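Local structure of C-X-C motif chemokine 13 (Homo sapiens, 7JNY) at residues Met1-Cys14 and Arg29-Glu43. The protein is a secreted chemokine that binds the receptor CXCR5 and attracts B lymphocytes, but not T lymphocytes, monocytes or neutrophils. Sequence-based numbering, arbitrary orientation.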
loop_
_atom_site.group_PDB
_atom_site.type_symbol
_atom_site.label_atom_id
_atom_site.label_comp_id
_atom_site.label_asym_id
_atom_site.label_seq_id
_atom_site.Cartn_x
_atom_site.Cartn_y
_atom_site.Cartn_z
ATOM N N MET A 1 11.805 -0.120 -5.171
ATOM C CA MET A 1 10.443 0.197 -4.666
ATOM C C MET A 1 10.473 1.034 -3.399
ATOM O O MET A 1 11.351 0.870 -2.543
ATOM C CB MET A 1 9.668 -1.060 -4.345
ATOM C CG MET A 1 8.185 -0.804 -4.150
ATOM S SD MET A 1 7.450 -2.375 -3.753
ATOM C CE MET A 1 8.377 -2.777 -2.260
ATOM N N VAL A 2 9.470 1.902 -3.266
ATOM C CA VAL A 2 9.384 2.839 -2.158
ATOM C C VAL A 2 8.058 2.604 -1.460
ATOM O O VAL A 2 7.017 2.572 -2.116
ATOM C CB VAL A 2 9.503 4.301 -2.632
ATOM C CG1 VAL A 2 9.457 5.226 -1.448
ATOM C CG2 VAL A 2 10.791 4.494 -3.428
ATOM N N LEU A 3 8.112 2.425 -0.146
ATOM C CA LEU A 3 6.936 2.417 0.714
ATOM C C LEU A 3 6.838 3.792 1.375
ATOM O O LEU A 3 7.813 4.286 1.959
ATOM C CB LEU A 3 7.058 1.336 1.773
ATOM C CG LEU A 3 6.086 1.322 2.943
ATOM C CD1 LEU A 3 4.723 1.100 2.341
ATOM C CD2 LEU A 3 6.484 0.238 3.920
ATOM N N GLU A 4 5.680 4.424 1.275
ATOM C CA GLU A 4 5.442 5.706 1.939
ATOM C C GLU A 4 4.300 5.540 2.935
ATOM O O GLU A 4 3.232 5.036 2.562
ATOM C CB GLU A 4 5.066 6.770 0.904
ATOM C CG GLU A 4 6.186 7.157 -0.047
ATOM C CD GLU A 4 5.702 8.041 -1.199
ATOM O OE1 GLU A 4 4.544 8.503 -1.170
ATOM O OE2 GLU A 4 6.473 8.214 -2.175
ATOM N N VAL A 5 4.508 5.962 4.188
ATOM C CA VAL A 5 3.434 5.959 5.182
ATOM C C VAL A 5 3.157 7.405 5.573
ATOM O O VAL A 5 4.059 8.105 6.048
ATOM C CB VAL A 5 3.784 5.109 6.414
ATOM C CG1 VAL A 5 2.561 4.994 7.314
ATOM C CG2 VAL A 5 4.258 3.744 6.005
ATOM N N TYR A 6 1.908 7.830 5.400
ATOM C CA TYR A 6 1.483 9.205 5.621
ATOM C C TYR A 6 0.782 9.271 6.974
ATOM O O TYR A 6 -0.320 8.757 7.125
ATOM C CB TYR A 6 0.578 9.653 4.467
ATOM C CG TYR A 6 1.372 9.946 3.235
ATOM C CD1 TYR A 6 1.684 8.919 2.333
ATOM C CD2 TYR A 6 1.865 11.227 2.966
ATOM C CE1 TYR A 6 2.474 9.157 1.216
ATOM C CE2 TYR A 6 2.653 11.469 1.832
ATOM C CZ TYR A 6 2.946 10.420 0.959
ATOM O OH TYR A 6 3.715 10.640 -0.165
ATOM N N TYR A 7 1.425 9.888 7.958
ATOM C CA TYR A 7 0.823 10.050 9.277
ATOM C C TYR A 7 0.196 11.435 9.332
ATOM O O TYR A 7 0.693 12.377 9.956
ATOM C CB TYR A 7 1.853 9.863 10.370
ATOM C CG TYR A 7 2.482 8.500 10.360
ATOM C CD1 TYR A 7 1.896 7.436 11.026
ATOM C CD2 TYR A 7 3.684 8.296 9.716
ATOM C CE1 TYR A 7 2.504 6.188 11.036
ATOM C CE2 TYR A 7 4.302 7.064 9.705
ATOM C CZ TYR A 7 3.698 6.022 10.376
ATOM O OH TYR A 7 4.288 4.788 10.398
ATOM N N THR A 8 -0.883 11.536 8.591
ATOM C CA THR A 8 -1.626 12.757 8.350
ATOM C C THR A 8 -3.063 12.499 8.772
ATOM O O THR A 8 -3.439 11.369 9.106
ATOM C CB THR A 8 -1.519 13.121 6.867
ATOM O OG1 THR A 8 -1.800 11.949 6.070
ATOM C CG2 THR A 8 -0.110 13.574 6.543
ATOM N N SER A 9 -3.857 13.562 8.799
ATOM C CA SER A 9 -5.258 13.464 9.184
ATOM C C SER A 9 -6.133 14.085 8.118
ATOM O O SER A 9 -7.009 14.907 8.392
ATOM C CB SER A 9 -5.531 14.159 10.517
ATOM O OG SER A 9 -4.841 13.515 11.561
ATOM N N LEU A 10 -5.886 13.731 6.872
ATOM C CA LEU A 10 -6.654 14.334 5.800
ATOM C C LEU A 10 -7.832 13.437 5.453
ATOM O O LEU A 10 -7.966 12.319 5.954
ATOM C CB LEU A 10 -5.781 14.581 4.565
ATOM C CG LEU A 10 -4.590 15.529 4.801
ATOM C CD1 LEU A 10 -3.676 15.566 3.570
ATOM C CD2 LEU A 10 -5.037 16.944 5.177
ATOM N N ARG A 11 -8.707 13.975 4.612
ATOM C CA ARG A 11 -9.856 13.259 4.093
ATOM C C ARG A 11 -9.402 12.089 3.212
ATOM O O ARG A 11 -8.271 12.061 2.706
ATOM C CB ARG A 11 -10.730 14.235 3.295
ATOM C CG ARG A 11 -11.307 15.392 4.156
ATOM C CD ARG A 11 -12.098 16.431 3.339
ATOM N NE ARG A 11 -12.751 17.422 4.197
ATOM C CZ ARG A 11 -13.865 17.217 4.886
ATOM N NH1 ARG A 11 -14.542 16.088 4.787
ATOM N NH2 ARG A 11 -14.308 18.170 5.700
ATOM N N CYS A 12 -10.299 11.107 3.068
ATOM C CA CYS A 12 -10.011 9.926 2.277
ATOM C C CYS A 12 -9.639 10.306 0.843
ATOM O O CYS A 12 -10.189 11.241 0.274
ATOM C CB CYS A 12 -11.207 8.974 2.247
ATOM S SG CYS A 12 -11.762 8.372 3.829
ATOM N N ARG A 13 -8.692 9.555 0.249
ATOM C CA ARG A 13 -8.342 9.780 -1.149
ATOM C C ARG A 13 -9.036 8.818 -2.103
ATOM O O ARG A 13 -9.138 9.119 -3.296
ATOM C CB ARG A 13 -6.822 9.641 -1.375
ATOM C CG ARG A 13 -5.911 10.428 -0.461
ATOM C CD ARG A 13 -4.453 10.331 -0.974
ATOM N NE ARG A 13 -3.515 11.028 -0.098
ATOM C CZ ARG A 13 -2.194 11.005 -0.235
ATOM N NH1 ARG A 13 -1.605 10.363 -1.241
ATOM N NH2 ARG A 13 -1.442 11.635 0.663
ATOM N N CYS A 14 -9.482 7.669 -1.616
ATOM C CA CYS A 14 -10.023 6.609 -2.460
ATOM C C CYS A 14 -11.540 6.556 -2.382
ATOM O O CYS A 14 -12.120 6.681 -1.311
ATOM C CB CYS A 14 -9.446 5.263 -2.053
ATOM S SG CYS A 14 -7.655 5.207 -2.118
ATOM N N ARG A 29 5.712 2.378 -6.252
ATOM C CA ARG A 29 5.549 2.907 -4.910
ATOM C C ARG A 29 4.296 2.318 -4.298
ATOM O O ARG A 29 3.300 2.095 -5.004
ATOM C CB ARG A 29 5.333 4.413 -4.856
ATOM C CG ARG A 29 6.371 5.346 -5.365
ATOM C CD ARG A 29 5.988 6.708 -4.772
ATOM N NE ARG A 29 5.216 7.492 -5.733
ATOM C CZ ARG A 29 4.696 8.689 -5.496
ATOM N NH1 ARG A 29 4.813 9.277 -4.314
ATOM N NH2 ARG A 29 4.046 9.316 -6.469
ATOM N N ILE A 30 4.301 2.203 -2.973
ATOM C CA ILE A 30 3.084 1.903 -2.218
ATOM C C ILE A 30 2.908 2.975 -1.150
ATOM O O ILE A 30 3.838 3.247 -0.387
ATOM C CB ILE A 30 3.143 0.523 -1.560
ATOM C CG1 ILE A 30 3.178 -0.584 -2.609
ATOM C CG2 ILE A 30 1.966 0.333 -0.637
ATOM C CD1 ILE A 30 3.812 -1.843 -2.076
ATOM N N GLN A 31 1.713 3.556 -1.065
ATOM C CA GLN A 31 1.444 4.620 -0.110
ATOM C C GLN A 31 0.422 4.110 0.884
ATOM O O GLN A 31 -0.663 3.660 0.489
ATOM C CB GLN A 31 0.895 5.859 -0.799
ATOM C CG GLN A 31 1.852 6.466 -1.793
ATOM C CD GLN A 31 1.259 7.677 -2.441
ATOM O OE1 GLN A 31 0.086 7.673 -2.809
ATOM N NE2 GLN A 31 2.064 8.713 -2.625
ATOM N N ILE A 32 0.754 4.169 2.159
ATOM C CA ILE A 32 -0.151 3.710 3.207
ATOM C C ILE A 32 -0.597 4.929 3.986
ATOM O O ILE A 32 0.243 5.700 4.481
ATOM C CB ILE A 32 0.513 2.685 4.127
ATOM C CG1 ILE A 32 0.909 1.465 3.296
ATOM C CG2 ILE A 32 -0.428 2.231 5.209
ATOM C CD1 ILE A 32 1.444 0.380 4.122
ATOM N N LEU A 33 -1.915 5.096 4.100
ATOM C CA LEU A 33 -2.491 6.157 4.919
ATOM C C LEU A 33 -3.295 5.522 6.035
ATOM O O LEU A 33 -4.458 5.131 5.816
ATOM C CB LEU A 33 -3.357 7.060 4.051
ATOM C CG LEU A 33 -2.558 7.690 2.912
ATOM C CD1 LEU A 33 -2.915 6.980 1.641
ATOM C CD2 LEU A 33 -2.848 9.177 2.810
ATOM N N PRO A 34 -2.713 5.360 7.221
ATOM C CA PRO A 34 -3.482 4.850 8.344
ATOM C C PRO A 34 -4.708 5.712 8.578
ATOM O O PRO A 34 -4.727 6.907 8.301
ATOM C CB PRO A 34 -2.512 4.911 9.520
ATOM C CG PRO A 34 -1.382 5.733 9.082
ATOM C CD PRO A 34 -1.358 5.781 7.598
ATOM N N ARG A 35 -5.758 5.096 9.060
ATOM C CA ARG A 35 -6.947 5.829 9.290
ATOM C C ARG A 35 -6.752 6.734 10.440
ATOM O O ARG A 35 -5.931 6.570 11.328
ATOM C CB ARG A 35 -8.103 4.923 9.563
ATOM C CG ARG A 35 -7.965 4.066 10.742
ATOM C CD ARG A 35 -9.335 3.631 11.223
ATOM N NE ARG A 35 -9.302 2.361 11.893
ATOM C CZ ARG A 35 -9.603 2.198 13.169
ATOM N NH1 ARG A 35 -9.961 3.232 13.913
ATOM N NH2 ARG A 35 -9.528 1.005 13.711
ATOM N N GLY A 36 -7.662 7.715 10.641
ATOM C CA GLY A 36 -7.563 8.672 11.698
ATOM C C GLY A 36 -8.873 9.408 11.752
ATOM O O GLY A 36 -9.929 8.864 11.391
ATOM N N ASN A 37 -8.812 10.659 12.150
ATOM C CA ASN A 37 -10.057 11.401 12.252
ATOM C C ASN A 37 -10.500 12.017 10.934
ATOM O O ASN A 37 -11.616 12.527 10.865
ATOM C CB ASN A 37 -9.952 12.524 13.262
ATOM C CG ASN A 37 -9.569 12.047 14.622
ATOM O OD1 ASN A 37 -8.530 12.440 15.156
ATOM N ND2 ASN A 37 -10.316 11.078 15.125
ATOM N N GLY A 38 -9.644 12.026 9.916
ATOM C CA GLY A 38 -10.002 12.619 8.650
ATOM C C GLY A 38 -10.612 11.598 7.702
ATOM O O GLY A 38 -11.523 11.913 6.924
ATOM N N CYS A 39 -10.108 10.370 7.767
ATOM C CA CYS A 39 -10.550 9.278 6.913
ATOM C C CYS A 39 -10.745 8.077 7.828
ATOM O O CYS A 39 -9.796 7.645 8.511
ATOM C CB CYS A 39 -9.529 8.968 5.809
ATOM S SG CYS A 39 -10.096 7.648 4.750
ATOM N N PRO A 40 -11.951 7.491 7.884
ATOM C CA PRO A 40 -12.216 6.432 8.870
ATOM C C PRO A 40 -11.761 5.048 8.442
ATOM O O PRO A 40 -12.125 4.071 9.100
ATOM C CB PRO A 40 -13.756 6.465 8.985
ATOM C CG PRO A 40 -14.185 6.854 7.597
ATOM C CD PRO A 40 -13.153 7.860 7.122
ATOM N N ARG A 41 -10.999 4.938 7.365
ATOM C CA ARG A 41 -10.471 3.655 6.903
ATOM C C ARG A 41 -9.019 3.820 6.470
ATOM O O ARG A 41 -8.618 4.869 5.952
ATOM C CB ARG A 41 -11.249 3.102 5.737
ATOM C CG ARG A 41 -11.313 4.063 4.556
ATOM C CD ARG A 41 -12.220 3.508 3.459
ATOM N NE ARG A 41 -12.443 4.450 2.367
ATOM C CZ ARG A 41 -13.365 5.406 2.375
ATOM N NH1 ARG A 41 -14.147 5.604 3.429
ATOM N NH2 ARG A 41 -13.506 6.188 1.300
ATOM N N LYS A 42 -8.238 2.766 6.677
ATOM C CA LYS A 42 -6.887 2.736 6.144
ATOM C C LYS A 42 -6.938 2.654 4.629
ATOM O O LYS A 42 -7.742 1.911 4.070
ATOM C CB LYS A 42 -6.141 1.529 6.699
ATOM C CG LYS A 42 -4.754 1.285 6.132
ATOM C CD LYS A 42 -4.140 0.225 7.017
ATOM C CE LYS A 42 -2.736 -0.161 6.585
ATOM N NZ LYS A 42 -2.341 -1.359 7.389
ATOM N N GLU A 43 -6.091 3.432 3.958
ATOM C CA GLU A 43 -6.029 3.405 2.504
ATOM C C GLU A 43 -4.636 2.931 2.094
ATOM O O GLU A 43 -3.656 3.159 2.802
ATOM C CB GLU A 43 -6.341 4.764 1.897
ATOM C CG GLU A 43 -7.776 5.223 2.226
ATOM C CD GLU A 43 -8.197 6.450 1.430
ATOM O OE1 GLU A 43 -7.430 7.434 1.418
ATOM O OE2 GLU A 43 -9.269 6.423 0.845
HETATM O O HOH W 1 -3.065 8.855 7.171
HETATM O O HOH W 2 -4.972 9.374 9.997
HETATM O O HOH W 3 -6.573 11.973 12.342
HETATM O O HOH W 4 -7.347 10.727 8.673
HETATM O O HOH W 5 -12.854 11.672 4.240
HETATM O O HOH W 6 -2.269 9.528 -3.528
#
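The N-terminal arm and the CXC motif of this chemokine both fasten onto 29-43: V2-V5 pairs in parallel with R29-I32, and the C12-C39 disulfide ties the motif to the loop after strand 29-33. Four backbone bonds zip the strands together, E4 N to I30 O (2.7 Å) and I32 N to E4 O among them. E4 gathers the polar contacts on the face it shares with R29 and Q31. With CG beside the backbone N (chi1 -68°) and the chain extended beyond it, its carboxylate lies alongside Q31. E4 OE1 takes Q31 NE2 at 2.9 Å on one side of the carboxylate plane and Y6 OH at 2.5 Å on the other, while the syn lone pair of E4 OE2 receives R29 NH1 at 2.9 Å in a salt bridge. An alanine in place of E4 would probably leave R29 without this carboxylate and cost Q31 NE2 and the Y6 hydroxyl their shared acceptor. On the other face, L3 CD1 rests on I32 CD1 (3.8 Å). Further along, L33 CD2 lies over one face of the R13 guanidinium. E43 grips the CXC backbone with both oxygens: OE1 takes R13 N at 2.7 Å, OE2 takes C14 N at 2.8 Å. R41 lays one guanidinium face on C12 SG and sends NH2, in plane, to C14 O (3.0 Å). Strand 2-5 thus edges the sheet beside 27-33; strand 43-48 flanks the latter, with W47 hydrogen-bonded to Q31, C14 is disulfide-linked to C55, and helix 61-72 meets M1, I30 and I32.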